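Local coordinates for protein T cell receptor gamma chain (Monodelphis domestica, PDB 7L15) that pairs with a mu chain to form a marsupial gamma-mu T cell receptor, probably taking part in antigen recognition at the T cell surface, at residues 10-14 with 153-158; 142-148 with 186-192; 34-38 with 79-83. All coordinates share one frame; numbering follows the deposited sequence.

How the contacts relate
Contact 1 joins residues 10-14 of the V-set domain to 153-158 of the C1-set domain. Contact 2 pairs two neighbouring strands of a single sheet in the constant domain, whereas contact 3 spans the two sheets of the variable domain. Contacts 1 and 2, whose centres lie about 22 Å apart, touch where Val-157 CG1 packs 3.3 Å from Gln-186 OE1. Contacts 1 and 3 do not meet, yet strands 12-16 and 34-40 belong to the same sheet; the centres of the two contacts are about 19 Å apart, their nearest atoms about 7 Å. Contacts 2 and 3 lie on opposite sides of the chain's centre, about 36 Å between centres. The mu chain lies against contacts 2 and 3, but not contact 1.

Contact 1: 10-14 with 153-158; sequences PISIT and FPNVVK
The ring of Phe-153 meets Thr-14 obliquely, CG2 of the threonine standing 4.5 Å from Phe-153 CE1, while one face of the ring carries Pro-154 CB, displaced toward the rim. A cis peptide joins Phe-153 to Pro-154, the Phe-Pro turn familiar from the loop after the second strand of antibody constant domains. It presents the proline ring to strand 12-16: Pro-154 CG sits 3.6 Å from Thr-14 OG1 and equally near, 3.6 Å, to Ser-12 OG, so two hydroxyl oxygens rest on one carbon corner of the ring. Toward the start of strand 12-16, Ile-11 and Val-156 slide past one another in opposite directions. With CG1 of Ile-11 lodged between the backbone N and the carbonyl carbon (chi1 64°) and the chain extended beyond it, CD1 reaches across to lie 3.7 Å from Val-156 CG1 and 3.6 Å from Val-157 CA. The aliphatic start of Lys-158 borders this patch, but its amino end leads off to a salt bridge with Glu-109. Ser-12 OG has two polar partners: a water that donates to it (2.9 Å from water to OG) and also to Val-156 O, and Glu-208. That glutamate also takes the Thr-14 backbone N-H, while His-207 binds Pro-154 O. The site resembles the elbow of antibody Fab arms, where a Phe-Pro pair of the constant domain packs against the variable domain. Apolar packing and one water-mediated link, rather than direct polar bonds between the segments, make up the join; such chemistry would probably tolerate small changes of the angle between the domains, as at an elbow.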
loop_
_atom_site.group_PDB
_atom_site.type_symbol
_atom_site.label_atom_id
_atom_site.label_comp_id
_atom_site.label_asym_id
_atom_site.label_seq_id
_atom_site.Cartn_x
_atom_site.Cartn_y
_atom_site.Cartn_z
ATOM N N PRO B 10 -12.465 -9.954 0.739
ATOM C CA PRO B 10 -11.487 -9.580 1.769
ATOM C C PRO B 10 -10.139 -9.169 1.174
ATOM O O PRO B 10 -9.934 -9.332 -0.027
ATOM C CB PRO B 10 -11.362 -10.853 2.615
ATOM C CG PRO B 10 -11.867 -11.956 1.740
ATOM C CD PRO B 10 -12.930 -11.343 0.898
ATOM N N ILE B 11 -9.248 -8.609 1.997
ATOM C CA ILE B 11 -7.986 -8.099 1.472
ATOM C C ILE B 11 -7.030 -9.223 1.103
ATOM O O ILE B 11 -6.087 -9.005 0.342
ATOM C CB ILE B 11 -7.344 -7.138 2.483
ATOM C CG1 ILE B 11 -6.979 -7.884 3.757
ATOM C CG2 ILE B 11 -8.320 -6.054 2.841
ATOM C CD1 ILE B 11 -6.229 -7.023 4.750
ATOM N N SER B 12 -7.247 -10.433 1.612
ATOM C CA SER B 12 -6.403 -11.556 1.240
ATOM C C SER B 12 -7.220 -12.836 1.291
ATOM O O SER B 12 -8.271 -12.907 1.938
ATOM C CB SER B 12 -5.174 -11.663 2.147
ATOM O OG SER B 12 -5.564 -11.940 3.484
ATOM N N ILE B 13 -6.725 -13.846 0.579
ATOM C CA ILE B 13 -7.269 -15.200 0.585
ATOM C C ILE B 13 -6.085 -16.155 0.681
ATOM O O ILE B 13 -5.187 -16.119 -0.171
ATOM C CB ILE B 13 -8.101 -15.490 -0.682
ATOM C CG1 ILE B 13 -9.209 -14.451 -0.851
ATOM C CG2 ILE B 13 -8.704 -16.894 -0.643
ATOM C CD1 ILE B 13 -10.081 -14.671 -2.077
ATOM N N THR B 14 -6.064 -16.985 1.721
ATOM C CA THR B 14 -4.995 -17.950 1.930
ATOM C C THR B 14 -5.515 -19.350 1.646
ATOM O O THR B 14 -6.616 -19.714 2.067
ATOM C CB THR B 14 -4.437 -17.885 3.360
ATOM O OG1 THR B 14 -4.015 -16.553 3.649
ATOM C CG2 THR B 14 -3.230 -18.800 3.504
ATOM N N PHE B 153 -2.192 -13.713 11.256
ATOM C CA PHE B 153 -1.753 -14.483 10.111
ATOM C C PHE B 153 -2.941 -14.555 9.161
ATOM O O PHE B 153 -4.051 -14.875 9.610
ATOM C CB PHE B 153 -1.292 -15.894 10.472
ATOM C CG PHE B 153 -0.758 -16.653 9.303
ATOM C CD1 PHE B 153 -1.613 -17.298 8.428
ATOM C CD2 PHE B 153 0.605 -16.695 9.061
ATOM C CE1 PHE B 153 -1.107 -17.970 7.334
ATOM C CE2 PHE B 153 1.111 -17.368 7.984
ATOM C CZ PHE B 153 0.260 -18.005 7.116
ATOM N N PRO B 154 -2.756 -14.284 7.860
ATOM C CA PRO B 154 -1.490 -13.997 7.165
ATOM C C PRO B 154 -0.928 -12.590 7.421
ATOM O O PRO B 154 -1.553 -11.821 8.150
ATOM C CB PRO B 154 -1.873 -14.157 5.692
ATOM C CG PRO B 154 -3.291 -13.670 5.654
ATOM C CD PRO B 154 -3.921 -14.109 6.967
ATOM N N ASN B 155 0.230 -12.278 6.822
ATOM C CA ASN B 155 0.916 -10.991 6.980
ATOM C C ASN B 155 0.325 -9.878 6.115
ATOM O O ASN B 155 1.063 -9.123 5.485
ATOM C CB ASN B 155 2.404 -11.172 6.679
ATOM C CG ASN B 155 2.668 -11.625 5.246
ATOM O OD1 ASN B 155 1.810 -12.208 4.595
ATOM N ND2 ASN B 155 3.883 -11.357 4.751
ATOM N N VAL B 156 -0.997 -9.776 6.054
ATOM C CA VAL B 156 -1.685 -8.761 5.269
ATOM C C VAL B 156 -2.711 -8.110 6.181
ATOM O O VAL B 156 -3.500 -8.807 6.828
ATOM C CB VAL B 156 -2.371 -9.363 4.022
ATOM C CG1 VAL B 156 -3.050 -8.278 3.223
ATOM C CG2 VAL B 156 -1.380 -10.114 3.150
ATOM N N VAL B 157 -2.715 -6.780 6.228
ATOM C CA VAL B 157 -3.635 -6.063 7.098
ATOM C C VAL B 157 -3.742 -4.641 6.577
ATOM O O VAL B 157 -2.822 -4.129 5.932
ATOM C CB VAL B 157 -3.161 -6.118 8.575
ATOM C CG1 VAL B 157 -1.922 -5.248 8.764
ATOM C CG2 VAL B 157 -4.284 -5.709 9.551
ATOM N N LYS B 158 -4.884 -4.015 6.831
ATOM C CA LYS B 158 -5.175 -2.655 6.401
ATOM C C LYS B 158 -5.749 -1.910 7.598
ATOM O O LYS B 158 -6.663 -2.413 8.258
ATOM C CB LYS B 158 -6.159 -2.666 5.227
ATOM C CG LYS B 158 -6.635 -1.298 4.756
ATOM C CD LYS B 158 -7.517 -1.419 3.504
ATOM C CE LYS B 158 -7.994 -0.055 2.985
ATOM N NZ LYS B 158 -9.001 -0.211 1.887
HETATM O O HOH W 1 -5.214 -10.522 5.964
#

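Contact 2: 142-148 with 186-192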
loop_
_atom_site.group_PDB
_atom_site.type_symbol
_atom_site.label_atom_id
_atom_site.label_comp_id
_atom_site.label_asym_id
_atom_site.label_seq_id
_atom_site.Cartn_x
_atom_site.Cartn_y
_atom_site.Cartn_z
ATOM N N SER B 142 1.132 18.382 21.276
ATOM C CA SER B 142 0.479 17.439 20.382
ATOM C C SER B 142 0.521 16.071 21.046
ATOM O O SER B 142 1.275 15.847 21.995
ATOM C CB SER B 142 1.142 17.425 18.997
ATOM O OG SER B 142 2.553 17.303 19.073
ATOM N N GLY B 143 -0.303 15.161 20.544
ATOM C CA GLY B 143 -0.460 13.879 21.196
ATOM C C GLY B 143 -0.517 12.754 20.196
ATOM O O GLY B 143 -1.084 12.913 19.115
ATOM N N THR B 144 0.063 11.612 20.540
ATOM C CA THR B 144 0.184 10.487 19.619
ATOM C C THR B 144 -0.647 9.308 20.115
ATOM O O THR B 144 -0.445 8.820 21.234
ATOM C CB THR B 144 1.644 10.072 19.446
ATOM O OG1 THR B 144 2.414 11.205 19.017
ATOM C CG2 THR B 144 1.769 8.968 18.398
ATOM N N TYR B 145 -1.597 8.885 19.295
ATOM C CA TYR B 145 -2.318 7.642 19.493
ATOM C C TYR B 145 -1.546 6.536 18.808
ATOM O O TYR B 145 -1.035 6.711 17.705
ATOM C CB TYR B 145 -3.727 7.705 18.899
ATOM C CG TYR B 145 -4.568 8.829 19.409
ATOM C CD1 TYR B 145 -4.481 10.098 18.847
ATOM C CD2 TYR B 145 -5.452 8.630 20.456
ATOM C CE1 TYR B 145 -5.257 11.139 19.325
ATOM C CE2 TYR B 145 -6.227 9.655 20.932
ATOM C CZ TYR B 145 -6.131 10.907 20.367
ATOM O OH TYR B 145 -6.918 11.922 20.864
ATOM N N ILE B 146 -1.464 5.394 19.461
ATOM C CA ILE B 146 -0.703 4.277 18.940
ATOM C C ILE B 146 -1.604 3.056 18.970
ATOM O O ILE B 146 -2.185 2.741 20.012
ATOM C CB ILE B 146 0.568 4.032 19.775
ATOM C CG1 ILE B 146 1.467 5.272 19.765
ATOM C CG2 ILE B 146 1.296 2.783 19.281
ATOM C CD1 ILE B 146 2.547 5.251 20.870
ATOM N N CYS B 147 -1.720 2.361 17.846
ATOM C CA CYS B 147 -2.329 1.041 17.877
ATOM C C CYS B 147 -1.344 -0.003 17.377
ATOM O O CYS B 147 -0.926 0.038 16.213
ATOM C CB CYS B 147 -3.614 0.956 17.062
ATOM S SG CYS B 147 -4.269 -0.740 17.278
ATOM N N LEU B 148 -1.026 -0.959 18.245
ATOM C CA LEU B 148 -0.265 -2.150 17.888
ATOM C C LEU B 148 -1.238 -3.299 17.612
ATOM O O LEU B 148 -2.094 -3.614 18.444
ATOM C CB LEU B 148 0.701 -2.517 19.014
ATOM C CG LEU B 148 1.322 -3.923 18.994
ATOM C CD1 LEU B 148 2.260 -4.092 17.802
ATOM C CD2 LEU B 148 2.073 -4.183 20.280
ATOM N N GLN B 186 1.937 -5.343 13.395
ATOM C CA GLN B 186 2.167 -4.037 12.791
ATOM C C GLN B 186 1.679 -2.963 13.740
ATOM O O GLN B 186 0.607 -3.098 14.330
ATOM C CB GLN B 186 1.442 -3.873 11.450
ATOM C CG GLN B 186 1.728 -2.543 10.796
ATOM C CD GLN B 186 0.928 -2.318 9.530
ATOM O OE1 GLN B 186 -0.289 -2.473 9.523
ATOM N NE2 GLN B 186 1.613 -1.944 8.448
ATOM N N VAL B 187 2.460 -1.895 13.884
ATOM C CA VAL B 187 2.048 -0.754 14.691
ATOM C C VAL B 187 1.747 0.412 13.756
ATOM O O VAL B 187 2.430 0.602 12.754
ATOM C CB VAL B 187 3.120 -0.390 15.741
ATOM C CG1 VAL B 187 4.315 0.185 15.099
ATOM C CG2 VAL B 187 2.572 0.584 16.737
ATOM N N SER B 188 0.702 1.171 14.059
ATOM C CA SER B 188 0.516 2.467 13.419
ATOM C C SER B 188 0.251 3.514 14.483
ATOM O O SER B 188 -0.145 3.201 15.610
ATOM C CB SER B 188 -0.636 2.475 12.417
ATOM O OG SER B 188 -1.865 2.539 13.098
ATOM N N TRP B 189 0.461 4.773 14.124
ATOM C CA TRP B 189 0.297 5.806 15.134
ATOM C C TRP B 189 -0.083 7.135 14.492
ATOM O O TRP B 189 0.241 7.406 13.334
ATOM C CB TRP B 189 1.560 5.943 15.986
ATOM C CG TRP B 189 2.834 6.394 15.296
ATOM C CD1 TRP B 189 3.374 7.653 15.322
ATOM C CD2 TRP B 189 3.766 5.579 14.566
ATOM N NE1 TRP B 189 4.563 7.677 14.635
ATOM C CE2 TRP B 189 4.835 6.418 14.170
ATOM C CE3 TRP B 189 3.802 4.226 14.208
ATOM C CZ2 TRP B 189 5.928 5.948 13.429
ATOM C CZ3 TRP B 189 4.886 3.760 13.468
ATOM C CH2 TRP B 189 5.935 4.620 13.089
ATOM N N LEU B 190 -0.785 7.956 15.263
ATOM C CA LEU B 190 -1.376 9.188 14.755
ATOM C C LEU B 190 -1.041 10.322 15.713
ATOM O O LEU B 190 -1.504 10.340 16.860
ATOM C CB LEU B 190 -2.883 9.032 14.587
ATOM C CG LEU B 190 -3.692 10.286 14.232
ATOM C CD1 LEU B 190 -3.504 10.642 12.769
ATOM C CD2 LEU B 190 -5.170 10.106 14.564
ATOM N N THR B 191 -0.230 11.258 15.238
ATOM C CA THR B 191 0.142 12.450 15.982
ATOM C C THR B 191 -0.743 13.601 15.518
ATOM O O THR B 191 -0.799 13.891 14.322
ATOM C CB THR B 191 1.619 12.757 15.747
ATOM O OG1 THR B 191 2.393 11.606 16.127
ATOM C CG2 THR B 191 2.044 13.970 16.543
ATOM N N VAL B 192 -1.442 14.246 16.458
ATOM C CA VAL B 192 -2.382 15.317 16.135
ATOM C C VAL B 192 -2.152 16.512 17.041
ATOM O O VAL B 192 -1.681 16.367 18.176
ATOM C CB VAL B 192 -3.847 14.861 16.253
ATOM C CG1 VAL B 192 -4.098 13.651 15.372
ATOM C CG2 VAL B 192 -4.197 14.576 17.699
HETATM O O HOH W 2 -2.464 -0.329 13.592
#
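Thr-144 and Thr-191 carry nearly the same first torsion (chi1 -56° and -57°), each setting OG1 beside its own backbone N; on facing antiparallel strands this turns the two hydroxyls together, and Thr-191 OG1 donates to Thr-144 OG1 at 2.9 Å, an oxygen also bonded to Glu-136. On Trp-189 the indole is swung between the backbone N and the carbonyl carbon (chi1 64°), lying alongside Thr-144 with Trp-189 CD1 3.7 Å from Thr-144 CG2, and its CB packs on Ile-146 CG1. Next along, Ile-146 CG2 meets Val-187 CG2 at 3.6 Å. This pairing joins the central strands of the four-stranded antiparallel sheet of an immunoglobulin constant domain. The backbone ladder is regular: Gly-143 with Val-192, Tyr-145 with Leu-190 and Cys-147 with Ser-188 are hydrogen-bonded pairs, each exchanging two N-H...O bonds. The face bearing Thr-144, Ile-146 and Trp-189 turns to the mu chain: Trp-189 NE1 bonds to Ser-188 OG of that chain, whose Ile-190 packs on both Ile-146 and Trp-189. The other face is the interior of the sandwich. There Tyr-145 has Val-192 CG2 at its ring edge, 3.9 Å from Tyr-145 CE1, and Leu-190 CD2 is 4.3 Å from Tyr-145 CD1. A water donates to Cys-147 O and joins Ser-188 OG, which also bonds to NE1 of Trp-161, a side chain that packs, like Leu-201, on both Tyr-145 and Leu-190.

Contact 3: 34-38 with 79-83; sequences YVHWY and TCRLI
Strands 34-38 and 79-83 face each other from the two sheets of the V-set sandwich, their axes 9.1 Å apart at closest approach and inclined by 34°, too distant for backbone pairing. Trp-37 spans the distance between the sheets. Leu-82 CB sits over its six-membered ring, 3.7 Å from the centroid and 15° off the normal, a CH-pi contact. With CG of Leu-82 anti to the backbone N (chi1 170°), the isobutyl end lies along the indole and Leu-82 CD2 reaches Trp-37 CE3 at 3.6 Å. Cys-80 SG makes a sulfur-aromatic contact at the indole edge, in the ring plane, 3.7 Å from Trp-37 NE1, and Val-35 CG1 closes on the same sulfur at 3.9 Å. Trp-37 matches the core tryptophan of immunoglobulin domains and packs also on Cys-25, which is disulfide-bonded to Cys-97. The contact is thus a piece of the hydrophobic core, with aliphatic carbon on one face of the indole and sulfur at an edge. The indole NE1 is buried without a hydrogen-bond partner, facing a polarisable sulfur, so dispersion rather than polar bonding probably holds the sheets together here.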
loop_
_atom_site.group_PDB
_atom_site.type_symbol
_atom_site.label_atom_id
_atom_site.label_comp_id
_atom_site.label_asym_id
_atom_site.label_seq_id
_atom_site.Cartn_x
_atom_site.Cartn_y
_atom_site.Cartn_z
ATOM N N TYR B 34 -17.509 -3.910 -19.235
ATOM C CA TYR B 34 -16.470 -4.917 -19.067
ATOM C C TYR B 34 -15.750 -4.734 -17.738
ATOM O O TYR B 34 -15.402 -3.609 -17.352
ATOM C CB TYR B 34 -15.489 -4.877 -20.243
ATOM C CG TYR B 34 -16.203 -5.175 -21.531
ATOM C CD1 TYR B 34 -16.368 -6.480 -21.968
ATOM C CD2 TYR B 34 -16.786 -4.157 -22.270
ATOM C CE1 TYR B 34 -17.060 -6.763 -23.137
ATOM C CE2 TYR B 34 -17.486 -4.425 -23.440
ATOM C CZ TYR B 34 -17.615 -5.728 -23.868
ATOM O OH TYR B 34 -18.298 -5.997 -25.027
ATOM N N VAL B 35 -15.571 -5.844 -17.029
ATOM C CA VAL B 35 -14.776 -5.905 -15.813
ATOM C C VAL B 35 -13.520 -6.696 -16.140
ATOM O O VAL B 35 -13.609 -7.827 -16.639
ATOM C CB VAL B 35 -15.561 -6.554 -14.665
ATOM C CG1 VAL B 35 -14.709 -6.617 -13.408
ATOM C CG2 VAL B 35 -16.846 -5.772 -14.407
ATOM N N HIS B 36 -12.354 -6.098 -15.880
ATOM C CA HIS B 36 -11.059 -6.676 -16.222
ATOM C C HIS B 36 -10.360 -7.162 -14.962
ATOM O O HIS B 36 -10.460 -6.527 -13.915
ATOM C CB HIS B 36 -10.171 -5.652 -16.934
ATOM C CG HIS B 36 -10.828 -4.991 -18.104
ATOM N ND1 HIS B 36 -10.497 -5.293 -19.409
ATOM C CD2 HIS B 36 -11.793 -4.041 -18.169
ATOM C CE1 HIS B 36 -11.229 -4.557 -20.228
ATOM N NE2 HIS B 36 -12.022 -3.787 -19.500
ATOM N N TRP B 37 -9.644 -8.281 -15.069
ATOM C CA TRP B 37 -8.940 -8.885 -13.936
ATOM C C TRP B 37 -7.461 -8.980 -14.264
ATOM O O TRP B 37 -7.071 -9.743 -15.151
ATOM C CB TRP B 37 -9.499 -10.265 -13.592
ATOM C CG TRP B 37 -10.771 -10.192 -12.802
ATOM C CD1 TRP B 37 -12.038 -10.291 -13.282
ATOM C CD2 TRP B 37 -10.893 -9.979 -11.392
ATOM N NE1 TRP B 37 -12.947 -10.165 -12.256
ATOM C CE2 TRP B 37 -12.266 -9.974 -11.086
ATOM C CE3 TRP B 37 -9.976 -9.814 -10.359
ATOM C CZ2 TRP B 37 -12.743 -9.799 -9.792
ATOM C CZ3 TRP B 37 -10.457 -9.628 -9.068
ATOM C CH2 TRP B 37 -11.825 -9.627 -8.799
ATOM N N TYR B 38 -6.646 -8.209 -13.541
ATOM C CA TYR B 38 -5.201 -8.176 -13.697
ATOM C C TYR B 38 -4.545 -8.879 -12.515
ATOM O O TYR B 38 -5.112 -8.957 -11.421
ATOM C CB TYR B 38 -4.677 -6.724 -13.778
ATOM C CG TYR B 38 -4.984 -6.016 -15.104
ATOM C CD1 TYR B 38 -6.237 -5.487 -15.362
ATOM C CD2 TYR B 38 -4.002 -5.863 -16.068
ATOM C CE1 TYR B 38 -6.518 -4.841 -16.561
ATOM C CE2 TYR B 38 -4.264 -5.216 -17.261
ATOM C CZ TYR B 38 -5.520 -4.714 -17.508
ATOM O OH TYR B 38 -5.769 -4.070 -18.700
ATOM N N THR B 79 -22.189 -7.835 -8.324
ATOM C CA THR B 79 -20.776 -8.026 -8.024
ATOM C C THR B 79 -20.154 -9.006 -9.007
ATOM O O THR B 79 -20.710 -10.080 -9.252
ATOM C CB THR B 79 -20.614 -8.550 -6.600
ATOM O OG1 THR B 79 -20.811 -7.477 -5.678
ATOM C CG2 THR B 79 -19.238 -9.164 -6.386
ATOM N N CYS B 80 -19.003 -8.639 -9.566
ATOM C CA CYS B 80 -18.218 -9.568 -10.360
ATOM C C CYS B 80 -17.252 -10.338 -9.465
ATOM O O CYS B 80 -16.621 -9.766 -8.572
ATOM C CB CYS B 80 -17.447 -8.835 -11.456
ATOM S SG CYS B 80 -16.663 -9.961 -12.653
ATOM N N ARG B 81 -17.146 -11.641 -9.713
ATOM C CA ARG B 81 -16.311 -12.537 -8.927
ATOM C C ARG B 81 -15.375 -13.309 -9.848
ATOM O O ARG B 81 -15.782 -13.761 -10.919
ATOM C CB ARG B 81 -17.163 -13.525 -8.096
ATOM C CG ARG B 81 -17.971 -12.878 -6.968
ATOM C CD ARG B 81 -18.773 -13.913 -6.170
ATOM N NE ARG B 81 -17.948 -14.660 -5.219
ATOM C CZ ARG B 81 -18.045 -14.561 -3.894
ATOM N NH1 ARG B 81 -17.246 -15.275 -3.111
ATOM N NH2 ARG B 81 -18.939 -13.745 -3.351
ATOM N N LEU B 82 -14.123 -13.458 -9.421
ATOM C CA LEU B 82 -13.120 -14.234 -10.136
ATOM C C LEU B 82 -12.827 -15.509 -9.357
ATOM O O LEU B 82 -12.464 -15.450 -8.176
ATOM C CB LEU B 82 -11.832 -13.424 -10.327
ATOM C CG LEU B 82 -10.606 -14.173 -10.861
ATOM C CD1 LEU B 82 -10.807 -14.563 -12.320
ATOM C CD2 LEU B 82 -9.327 -13.361 -10.681
ATOM N N ILE B 83 -12.962 -16.655 -10.012
ATOM C CA ILE B 83 -12.628 -17.937 -9.408
ATOM C C ILE B 83 -11.340 -18.441 -10.028
ATOM O O ILE B 83 -11.221 -18.507 -11.259
ATOM C CB ILE B 83 -13.753 -18.969 -9.580
ATOM C CG1 ILE B 83 -14.986 -18.542 -8.788
ATOM C CG2 ILE B 83 -13.265 -20.347 -9.125
ATOM C CD1 ILE B 83 -15.990 -19.661 -8.569
#